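Local coordinates for LPG0439 HIT-related domain-containing protein (Legionella pneumophila subsp. pneumophila, PDB 5L0L) that is of unknown function but carries a HIT-related domain that may bind phosphate-containing ligands, and is part of a longer, probably membrane-bound protein, at residues Gly103-Gln107 / Gly119-Ser125; Trp132-Pro137 / Pro150-Phe156; Cys46-Arg50 / Phe156-Ala160. All blocks are in the same frame, centred on the assembly; numbering follows the deposited sequence.

Contact 1 (Gly103-Gln107 / Gly119-Ser125); sequences GNNSQ and GSEEEPS. With SO4 (sulfate ion), chain C.
A sulfate, probably from the crystallisation liquor, occupies a pocket that may match the phosphate site of HIT-like proteins, bordered by 103-107 and 119-125. Gly103 turns at phi/psi 86°/14°, where a CB would jam against the preceding carbonyl, and a short 3-10 segment, 104-105, follows. This bend turns amides to the anion: Gly103 N donates to sulfate O3 and Asn105 N to sulfate O2, each at 2.8 Å, while His128 and His130 also hold the ion. Gly119 N donates to Ser106 O at 2.7 Å (CA atoms 4.8 Å apart); Gly119, at 108°/147°, excludes a CB likewise. Ser120 (chi1 p) makes an ST motif, its OG accepting from Glu123 N at 3.0 Å. Glu123, extended (t, t), reaches the waters: one lies 2.7 Å from Ser106 OG and 2.9 Å from Glu123 OE2; another accepts from Asn105 ND2 at 3.1 Å and donates to Glu123 OE2 at 2.7 Å and to sulfate O1 at 3.2 Å. Asn105 OD1 accepts from Lys161 N. A third water lies 2.8 Å from Ser106 OG and 2.7 Å from Ser125 OG. The loops follow strands 96-101 and 115-118 and lead into 107-110 and 128-134, and Asn104 meets Gln98 of the second subunit.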
loop_
_atom_site.group_PDB
_atom_site.type_symbol
_atom_site.label_atom_id
_atom_site.label_comp_id
_atom_site.label_asym_id
_atom_site.label_seq_id
_atom_site.Cartn_x
_atom_site.Cartn_y
_atom_site.Cartn_z
ATOM N N GLY A 103 -2.174 -9.440 -3.246
ATOM C CA GLY A 103 -2.526 -10.442 -4.258
ATOM C C GLY A 103 -2.102 -11.870 -3.953
ATOM O O GLY A 103 -2.186 -12.719 -4.859
ATOM N N ASN A 104 -1.705 -12.176 -2.704
ATOM C CA ASN A 104 -1.209 -13.513 -2.381
ATOM C C ASN A 104 -2.236 -14.616 -2.663
ATOM O O ASN A 104 -1.870 -15.750 -3.049
ATOM C CB ASN A 104 -0.829 -13.615 -0.928
ATOM C CG ASN A 104 0.311 -12.682 -0.558
ATOM O OD1 ASN A 104 1.307 -12.553 -1.292
ATOM N ND2 ASN A 104 0.135 -11.998 0.548
ATOM N N ASN A 105 -3.510 -14.279 -2.471
ATOM C CA ASN A 105 -4.552 -15.291 -2.636
ATOM C C ASN A 105 -4.873 -15.645 -4.082
ATOM O O ASN A 105 -5.705 -16.517 -4.294
ATOM C CB ASN A 105 -5.823 -14.871 -1.892
ATOM C CG ASN A 105 -5.620 -14.849 -0.407
ATOM O OD1 ASN A 105 -4.718 -15.503 0.127
ATOM N ND2 ASN A 105 -6.473 -14.117 0.287
ATOM N N SER A 106 -4.283 -14.969 -5.049
ATOM C CA SER A 106 -4.383 -15.338 -6.468
ATOM C C SER A 106 -2.985 -15.528 -7.090
ATOM O O SER A 106 -2.805 -15.410 -8.306
ATOM C CB SER A 106 -5.186 -14.274 -7.226
ATOM O OG SER A 106 -4.628 -12.977 -7.107
ATOM N N GLN A 107 -1.993 -15.825 -6.257
ATOM C CA GLN A 107 -0.620 -16.078 -6.712
ATOM C C GLN A 107 -0.131 -17.406 -6.143
ATOM O O GLN A 107 -0.431 -17.743 -5.004
ATOM C CB GLN A 107 0.311 -14.943 -6.289
ATOM C CG GLN A 107 0.010 -13.610 -6.974
ATOM C CD GLN A 107 0.566 -12.399 -6.273
ATOM O OE1 GLN A 107 1.402 -12.498 -5.370
ATOM N NE2 GLN A 107 0.057 -11.230 -6.644
ATOM N N GLY A 119 -3.126 -15.820 -10.995
ATOM C CA GLY A 119 -4.490 -16.221 -11.228
ATOM C C GLY A 119 -4.717 -17.642 -10.784
ATOM O O GLY A 119 -3.807 -18.464 -10.840
ATOM N N SER A 120 -5.928 -17.920 -10.316
ATOM C CA SER A 120 -6.359 -19.278 -9.975
ATOM C C SER A 120 -7.786 -19.488 -10.472
ATOM O O SER A 120 -8.495 -18.534 -10.786
ATOM C CB SER A 120 -6.313 -19.542 -8.460
ATOM O OG SER A 120 -7.323 -18.820 -7.761
ATOM N N GLU A 121 -8.188 -20.755 -10.495
ATOM C CA GLU A 121 -9.527 -21.179 -10.922
ATOM C C GLU A 121 -10.590 -20.556 -10.006
ATOM O O GLU A 121 -11.632 -20.109 -10.485
ATOM C CB GLU A 121 -9.664 -22.714 -10.874
ATOM C CG GLU A 121 -8.593 -23.546 -11.592
ATOM C CD GLU A 121 -8.908 -23.827 -13.053
ATOM O OE1 GLU A 121 -9.734 -24.728 -13.340
ATOM O OE2 GLU A 121 -8.296 -23.167 -13.922
ATOM N N GLU A 122 -10.294 -20.501 -8.699
ATOM C CA GLU A 122 -11.227 -19.964 -7.680
ATOM C C GLU A 122 -11.253 -18.442 -7.619
ATOM O O GLU A 122 -12.259 -17.852 -7.243
ATOM C CB GLU A 122 -10.874 -20.468 -6.271
ATOM C CG GLU A 122 -10.681 -21.977 -6.143
ATOM C CD GLU A 122 -9.213 -22.380 -6.104
ATOM O OE1 GLU A 122 -8.708 -22.612 -4.974
ATOM O OE2 GLU A 122 -8.561 -22.450 -7.185
ATOM N N GLU A 123 -10.139 -17.804 -7.975
ATOM C CA GLU A 123 -10.014 -16.367 -7.811
ATOM C C GLU A 123 -9.145 -15.761 -8.932
ATOM O O GLU A 123 -7.947 -16.070 -9.024
ATOM C CB GLU A 123 -9.407 -16.114 -6.417
ATOM C CG GLU A 123 -9.183 -14.655 -6.059
ATOM C CD GLU A 123 -8.823 -14.452 -4.591
ATOM O OE1 GLU A 123 -9.041 -15.374 -3.758
ATOM O OE2 GLU A 123 -8.320 -13.363 -4.265
ATOM N N PRO A 124 -9.727 -14.900 -9.777
ATOM C CA PRO A 124 -8.859 -14.233 -10.756
ATOM C C PRO A 124 -7.909 -13.278 -10.039
ATOM O O PRO A 124 -8.232 -12.798 -8.938
ATOM C CB PRO A 124 -9.829 -13.451 -11.629
ATOM C CG PRO A 124 -11.049 -13.261 -10.790
ATOM C CD PRO A 124 -11.133 -14.478 -9.908
ATOM N N SER A 125 -6.748 -13.033 -10.641
ATOM C CA SER A 125 -5.898 -11.948 -10.226
ATOM C C SER A 125 -6.500 -10.649 -10.774
ATOM O O SER A 125 -6.729 -10.520 -11.988
ATOM C CB SER A 125 -4.467 -12.159 -10.712
ATOM O OG SER A 125 -3.663 -11.010 -10.495
HETATM S S SO4 C . -5.207 -10.637 -1.525
HETATM O O1 SO4 C . -6.600 -10.438 -2.023
HETATM O O2 SO4 C . -4.775 -11.811 -2.272
HETATM O O3 SO4 C . -4.624 -9.344 -1.864
HETATM O O4 SO4 C . -5.572 -10.897 -0.125
HETATM O O HOH W 1 -8.615 -12.843 -1.627
HETATM O O HOH W 2 -2.555 -11.337 -8.056
HETATM O O HOH W 3 -5.925 -11.940 -4.927
#

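Contact 2 (Trp132-Pro137 / Pro150-Phe156)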
loop_
_atom_site.group_PDB
_atom_site.type_symbol
_atom_site.label_atom_id
_atom_site.label_comp_id
_atom_site.label_asym_id
_atom_site.label_seq_id
_atom_site.Cartn_x
_atom_site.Cartn_y
_atom_site.Cartn_z
ATOM N N TRP A 132 -7.475 -0.140 5.701
ATOM C CA TRP A 132 -8.170 -0.299 6.982
ATOM C C TRP A 132 -7.661 0.743 7.949
ATOM O O TRP A 132 -6.709 1.500 7.629
ATOM C CB TRP A 132 -7.963 -1.729 7.540
ATOM C CG TRP A 132 -6.520 -2.028 7.788
ATOM C CD1 TRP A 132 -5.855 -1.930 8.976
ATOM C CD2 TRP A 132 -5.544 -2.459 6.819
ATOM N NE1 TRP A 132 -4.521 -2.236 8.802
ATOM C CE2 TRP A 132 -4.307 -2.575 7.498
ATOM C CE3 TRP A 132 -5.590 -2.751 5.447
ATOM C CZ2 TRP A 132 -3.132 -2.988 6.864
ATOM C CZ3 TRP A 132 -4.413 -3.105 4.810
ATOM C CH2 TRP A 132 -3.201 -3.215 5.508
ATOM N N GLY A 133 -8.313 0.821 9.093
ATOM C CA GLY A 133 -7.959 1.808 10.139
ATOM C C GLY A 133 -7.415 1.125 11.387
ATOM O O GLY A 133 -7.801 -0.028 11.708
ATOM N N ARG A 134 -6.533 1.842 12.091
ATOM C CA ARG A 134 -5.999 1.443 13.377
ATOM C C ARG A 134 -6.367 2.453 14.470
ATOM O O ARG A 134 -6.441 3.671 14.252
ATOM C CB ARG A 134 -4.462 1.253 13.325
ATOM C CG ARG A 134 -3.969 0.330 12.209
ATOM C CD ARG A 134 -4.485 -1.111 12.370
ATOM N NE ARG A 134 -4.009 -1.738 13.598
ATOM C CZ ARG A 134 -2.790 -2.272 13.749
ATOM N NH1 ARG A 134 -2.467 -2.781 14.911
ATOM N NH2 ARG A 134 -1.895 -2.316 12.748
ATOM N N GLY A 135 -6.503 1.925 15.663
ATOM C CA GLY A 135 -6.876 2.700 16.825
ATOM C C GLY A 135 -7.277 1.788 17.966
ATOM O O GLY A 135 -6.814 0.649 18.015
ATOM N N ASP A 136 -8.091 2.283 18.903
ATOM C CA ASP A 136 -8.547 1.446 19.996
ATOM C C ASP A 136 -9.486 0.374 19.436
ATOM O O ASP A 136 -10.576 0.705 18.975
ATOM C CB ASP A 136 -9.268 2.307 21.046
ATOM C CG ASP A 136 -9.822 1.499 22.204
ATOM O OD1 ASP A 136 -9.785 0.258 22.221
ATOM O OD2 ASP A 136 -10.328 2.166 23.136
ATOM N N PRO A 137 -9.091 -0.901 19.484
ATOM C CA PRO A 137 -9.964 -1.935 18.929
ATOM C C PRO A 137 -11.342 -2.034 19.535
ATOM O O PRO A 137 -12.258 -2.474 18.849
ATOM C CB PRO A 137 -9.200 -3.229 19.201
ATOM C CG PRO A 137 -7.759 -2.796 19.279
ATOM C CD PRO A 137 -7.840 -1.491 20.005
ATOM N N PRO A 150 -5.890 -5.773 15.832
ATOM C CA PRO A 150 -4.933 -5.738 16.927
ATOM C C PRO A 150 -4.654 -4.325 17.404
ATOM O O PRO A 150 -4.823 -3.344 16.652
ATOM C CB PRO A 150 -3.683 -6.435 16.346
ATOM C CG PRO A 150 -3.864 -6.444 14.891
ATOM C CD PRO A 150 -5.298 -6.205 14.564
ATOM N N GLU A 151 -4.189 -4.208 18.644
ATOM C CA GLU A 151 -3.808 -2.890 19.160
ATOM C C GLU A 151 -2.701 -2.229 18.321
ATOM O O GLU A 151 -1.847 -2.936 17.824
ATOM C CB GLU A 151 -3.306 -3.000 20.602
ATOM C CG GLU A 151 -4.432 -3.217 21.567
ATOM C CD GLU A 151 -3.952 -3.515 22.972
ATOM O OE1 GLU A 151 -2.744 -3.466 23.233
ATOM O OE2 GLU A 151 -4.835 -3.779 23.794
ATOM N N PRO A 152 -2.724 -0.892 18.164
ATOM C CA PRO A 152 -1.659 -0.146 17.471
ATOM C C PRO A 152 -0.281 -0.524 17.951
ATOM O O PRO A 152 -0.085 -0.779 19.150
ATOM C CB PRO A 152 -2.001 1.315 17.768
ATOM C CG PRO A 152 -3.478 1.305 17.886
ATOM C CD PRO A 152 -3.794 0.022 18.588
ATOM N N GLY A 153 0.625 -0.653 16.995
ATOM C CA GLY A 153 1.965 -1.202 17.222
ATOM C C GLY A 153 2.141 -2.605 16.698
ATOM O O GLY A 153 3.251 -2.977 16.283
ATOM N N LEU A 154 1.077 -3.402 16.768
ATOM C CA LEU A 154 1.127 -4.795 16.329
ATOM C C LEU A 154 0.783 -4.862 14.843
ATOM O O LEU A 154 0.033 -4.012 14.340
ATOM C CB LEU A 154 0.136 -5.647 17.111
ATOM C CG LEU A 154 0.363 -5.671 18.627
ATOM C CD1 LEU A 154 -0.756 -6.423 19.328
ATOM C CD2 LEU A 154 1.727 -6.278 18.931
HETATM N N MSE A 155 1.293 -5.874 14.164
HETATM C CA MSE A 155 0.940 -6.125 12.763
HETATM C C MSE A 155 -0.508 -6.570 12.569
HETATM O O MSE A 155 -0.959 -7.507 13.210
HETATM C CB MSE A 155 1.855 -7.222 12.196
HETATM C CG MSE A 155 1.658 -7.523 10.709
HETATM SE SE MSE A 155 2.475 -6.100 9.643
HETATM C CE MSE A 155 4.327 -6.595 9.904
ATOM N N PHE A 156 -1.218 -5.915 11.657
ATOM C CA PHE A 156 -2.562 -6.323 11.240
ATOM C C PHE A 156 -2.423 -7.399 10.163
ATOM O O PHE A 156 -1.826 -7.154 9.109
ATOM C CB PHE A 156 -3.313 -5.113 10.699
ATOM C CG PHE A 156 -4.791 -5.341 10.468
ATOM C CD1 PHE A 156 -5.236 -6.189 9.467
ATOM C CD2 PHE A 156 -5.733 -4.671 11.230
ATOM C CE1 PHE A 156 -6.609 -6.377 9.228
ATOM C CE2 PHE A 156 -7.090 -4.859 11.001
ATOM C CZ PHE A 156 -7.529 -5.691 10.002
HETATM O O HOH W 4 -6.088 -1.125 15.477
#
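Trp132, near the end of strand 128-134, opens the contact by laying the five-membered ring of its indole face-to-face on the Phe156 ring, with centroids 4.1 Å apart and planes at 30°. Trp132 NE1 is 3.5 Å from Phe156 CG. The next side chain to cross is Arg134, the polar centre of the contact. All three of its inner chi angles are m, which folds the side chain so that the guanidinium meets the carbonyls of the opposing loop: Arg134 NH1 donates to Leu154 O at 2.8 Å and to Pro150 O at 3.0 Å, and Arg134 NH2 donates to Leu154 O at 3.0 Å. Gln98 OE1 accepts from both Trp132 NE1 and Arg134 NH2. Arginine suits the place because one planar group can gather several carbonyls. Those carbonyls belong to a loop shaped by a type II turn, Glu151 to Leu154, with Gly153 at positive phi. A water bridges the segments, accepting from Arg134 NE at 2.9 Å and Gly135 N at 3.1 Å and lying 2.8 Å from Pro150 O. Nearly fully extended, Gly135 brings its O to 3.1 Å from Pro152 CD. Pro137 finishes the segment, its CG 3.9 Å from Glu151 N. Strand 96-101 pairs alongside through Gln98 and Ile96, and the loop 150-156, which runs on toward helix 176-194, packs Glu151 and Pro152 against the second subunit.

Contact 3 (Cys46-Arg50 / Phe156-Ala160)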
loop_
_atom_site.group_PDB
_atom_site.type_symbol
_atom_site.label_atom_id
_atom_site.label_comp_id
_atom_site.label_asym_id
_atom_site.label_seq_id
_atom_site.Cartn_x
_atom_site.Cartn_y
_atom_site.Cartn_z
ATOM N N CYS A 46 -14.528 -7.729 8.905
ATOM C CA CYS A 46 -14.925 -6.403 9.364
ATOM C C CYS A 46 -13.877 -5.700 10.174
ATOM O O CYS A 46 -14.024 -4.504 10.453
ATOM C CB CYS A 46 -16.220 -6.474 10.195
ATOM S SG CYS A 46 -16.119 -7.348 11.761
ATOM N N ARG A 47 -12.797 -6.400 10.550
ATOM C CA ARG A 47 -11.769 -5.770 11.384
ATOM C C ARG A 47 -11.171 -4.534 10.697
ATOM O O ARG A 47 -10.872 -4.556 9.487
ATOM C CB ARG A 47 -10.636 -6.726 11.706
ATOM C CG ARG A 47 -11.083 -7.969 12.484
ATOM C CD ARG A 47 -9.942 -8.930 12.701
ATOM N NE ARG A 47 -9.380 -9.325 11.411
ATOM C CZ ARG A 47 -8.094 -9.556 11.159
ATOM N NH1 ARG A 47 -7.176 -9.511 12.114
ATOM N NH2 ARG A 47 -7.734 -9.870 9.939
ATOM N N GLY A 48 -10.990 -3.476 11.478
ATOM C CA GLY A 48 -10.430 -2.229 10.993
ATOM C C GLY A 48 -11.282 -1.506 9.941
ATOM O O GLY A 48 -10.779 -0.618 9.257
ATOM N N TYR A 49 -12.552 -1.876 9.835
ATOM C CA TYR A 49 -13.431 -1.418 8.760
ATOM C C TYR A 49 -12.757 -1.595 7.389
ATOM O O TYR A 49 -12.757 -0.682 6.577
ATOM C CB TYR A 49 -13.859 0.057 8.985
ATOM C CG TYR A 49 -14.365 0.449 10.362
ATOM C CD1 TYR A 49 -15.038 -0.456 11.199
ATOM C CD2 TYR A 49 -14.182 1.731 10.831
ATOM C CE1 TYR A 49 -15.493 -0.068 12.448
ATOM C CE2 TYR A 49 -14.681 2.147 12.057
ATOM C CZ TYR A 49 -15.324 1.254 12.870
ATOM O OH TYR A 49 -15.761 1.637 14.093
ATOM N N ARG A 50 -12.150 -2.770 7.152
ATOM C CA ARG A 50 -11.423 -3.016 5.906
ATOM C C ARG A 50 -12.265 -2.705 4.676
ATOM O O ARG A 50 -13.443 -3.142 4.603
ATOM C CB ARG A 50 -11.003 -4.476 5.806
ATOM C CG ARG A 50 -9.743 -4.854 6.511
ATOM C CD ARG A 50 -9.551 -6.374 6.441
ATOM N NE ARG A 50 -9.111 -6.806 5.125
ATOM C CZ ARG A 50 -8.566 -8.007 4.861
ATOM N NH1 ARG A 50 -8.486 -8.953 5.795
ATOM N NH2 ARG A 50 -8.124 -8.261 3.632
ATOM N N PHE A 156 -1.218 -5.915 11.657
ATOM C CA PHE A 156 -2.562 -6.323 11.240
ATOM C C PHE A 156 -2.423 -7.399 10.163
ATOM O O PHE A 156 -1.826 -7.154 9.109
ATOM C CB PHE A 156 -3.313 -5.113 10.699
ATOM C CG PHE A 156 -4.791 -5.341 10.468
ATOM C CD1 PHE A 156 -5.236 -6.189 9.467
ATOM C CD2 PHE A 156 -5.733 -4.671 11.230
ATOM C CE1 PHE A 156 -6.609 -6.377 9.228
ATOM C CE2 PHE A 156 -7.090 -4.859 11.001
ATOM C CZ PHE A 156 -7.529 -5.691 10.002
ATOM N N ASP A 157 -2.894 -8.611 10.430
ATOM C CA ASP A 157 -2.737 -9.701 9.469
ATOM C C ASP A 157 -3.958 -9.746 8.563
ATOM O O ASP A 157 -5.072 -9.969 9.042
ATOM C CB ASP A 157 -2.529 -11.054 10.172
ATOM C CG ASP A 157 -1.922 -12.092 9.240
ATOM O OD1 ASP A 157 -2.430 -12.339 8.103
ATOM O OD2 ASP A 157 -0.873 -12.664 9.609
ATOM N N LEU A 158 -3.754 -9.521 7.258
ATOM C CA LEU A 158 -4.856 -9.510 6.294
ATOM C C LEU A 158 -5.390 -10.905 5.942
ATOM O O LEU A 158 -6.447 -10.993 5.312
ATOM C CB LEU A 158 -4.490 -8.736 5.015
ATOM C CG LEU A 158 -4.248 -7.245 5.254
ATOM C CD1 LEU A 158 -3.615 -6.617 4.028
ATOM C CD2 LEU A 158 -5.509 -6.460 5.643
ATOM N N ILE A 159 -4.664 -11.948 6.354
ATOM C CA ILE A 159 -5.058 -13.351 6.298
ATOM C C ILE A 159 -4.811 -13.890 4.897
ATOM O O ILE A 159 -5.546 -13.562 3.968
ATOM C CB ILE A 159 -6.536 -13.664 6.683
ATOM C CG1 ILE A 159 -6.983 -12.996 7.966
ATOM C CG2 ILE A 159 -6.717 -15.192 6.833
ATOM C CD1 ILE A 159 -6.132 -13.284 9.190
ATOM N N ALA A 160 -3.757 -14.670 4.720
ATOM C CA ALA A 160 -3.498 -15.358 3.462
ATOM C C ALA A 160 -4.167 -16.735 3.518
ATOM O O ALA A 160 -4.160 -17.366 4.569
ATOM C CB ALA A 160 -1.990 -15.509 3.271
HETATM O O HOH W 5 -7.004 -10.497 2.162
#
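This is a buried loop-to-loop contact in which two arginines from the turn between strands 35-41 and 51-58 reach the backbone of the long loop that precedes helix 176-194. The turn is compact: Arg50 N donates to Arg47 O at 3.2 Å, and both side chains project toward 156-160. Arg47 spreads its guanidinium flat on the Phe156 ring, centres 4.6 Å apart and planes at 30°, a cation-pi arrangement, while Arg47 NH2 donates to Asp157 O at 2.8 Å. On the opposite face the same ring carries Trp132, so Phe156 is sandwiched between a cation and an indole. Its edge meets the turn backbone: Phe156 CZ is 3.6 Å from Arg47 O and Phe156 CE2 4.2 Å from Gly48 N. Glycine fits there twice over: phi is positive (64°), and a CB would come only 3.1 Å from Phe156 CE2. Arg50 takes the next carbonyl along: Arg50 NH1 donates to Leu158 O at 2.9 Å, a water links Arg50 NH2 (2.9 Å) to Leu158 O (3.2 Å), and Leu158 CD2 lies over a face of the guanidinium, 3.5 Å from Arg50 CZ. The receiving loop is shaped by an Asx turn, Asp157 OD1 accepting from Ile159 N at 2.9 Å. Both arginines form salt bridges with Asp45, and the Arg50 side chain comes within about 5 Å of the bound sulfate, beside the putative phosphate site. Each arginine thus lays its planar cation against a hydrophobic side chain and gives N-H groups to carbonyl and carboxylate, burying charge without losing polar partners.

In the fold
Contacts 2 and 3 are neighbours, with centres 10 Å apart, and share Phe156; Gly133 N and Gly48 O, 2.9 Å apart, also probably bond strand 128-134 to the turn 46-50. Both use arginine to hold carbonyls of the one loop that runs through 150-160; contact 3 is largely buried, contact 2 partly so. Contact 1 lies farther off, its centre 27 Å from contact 2 and 18 Å from contact 3, yet Asn105 OD1 packs 3.6 Å from Ala160 CA. It is the wettest, relying on serines, a glutamate, waters and sulfate in place of the aromatic stacks and arginine-to-carbonyl bonds of the other two. All three contacts touch the second subunit.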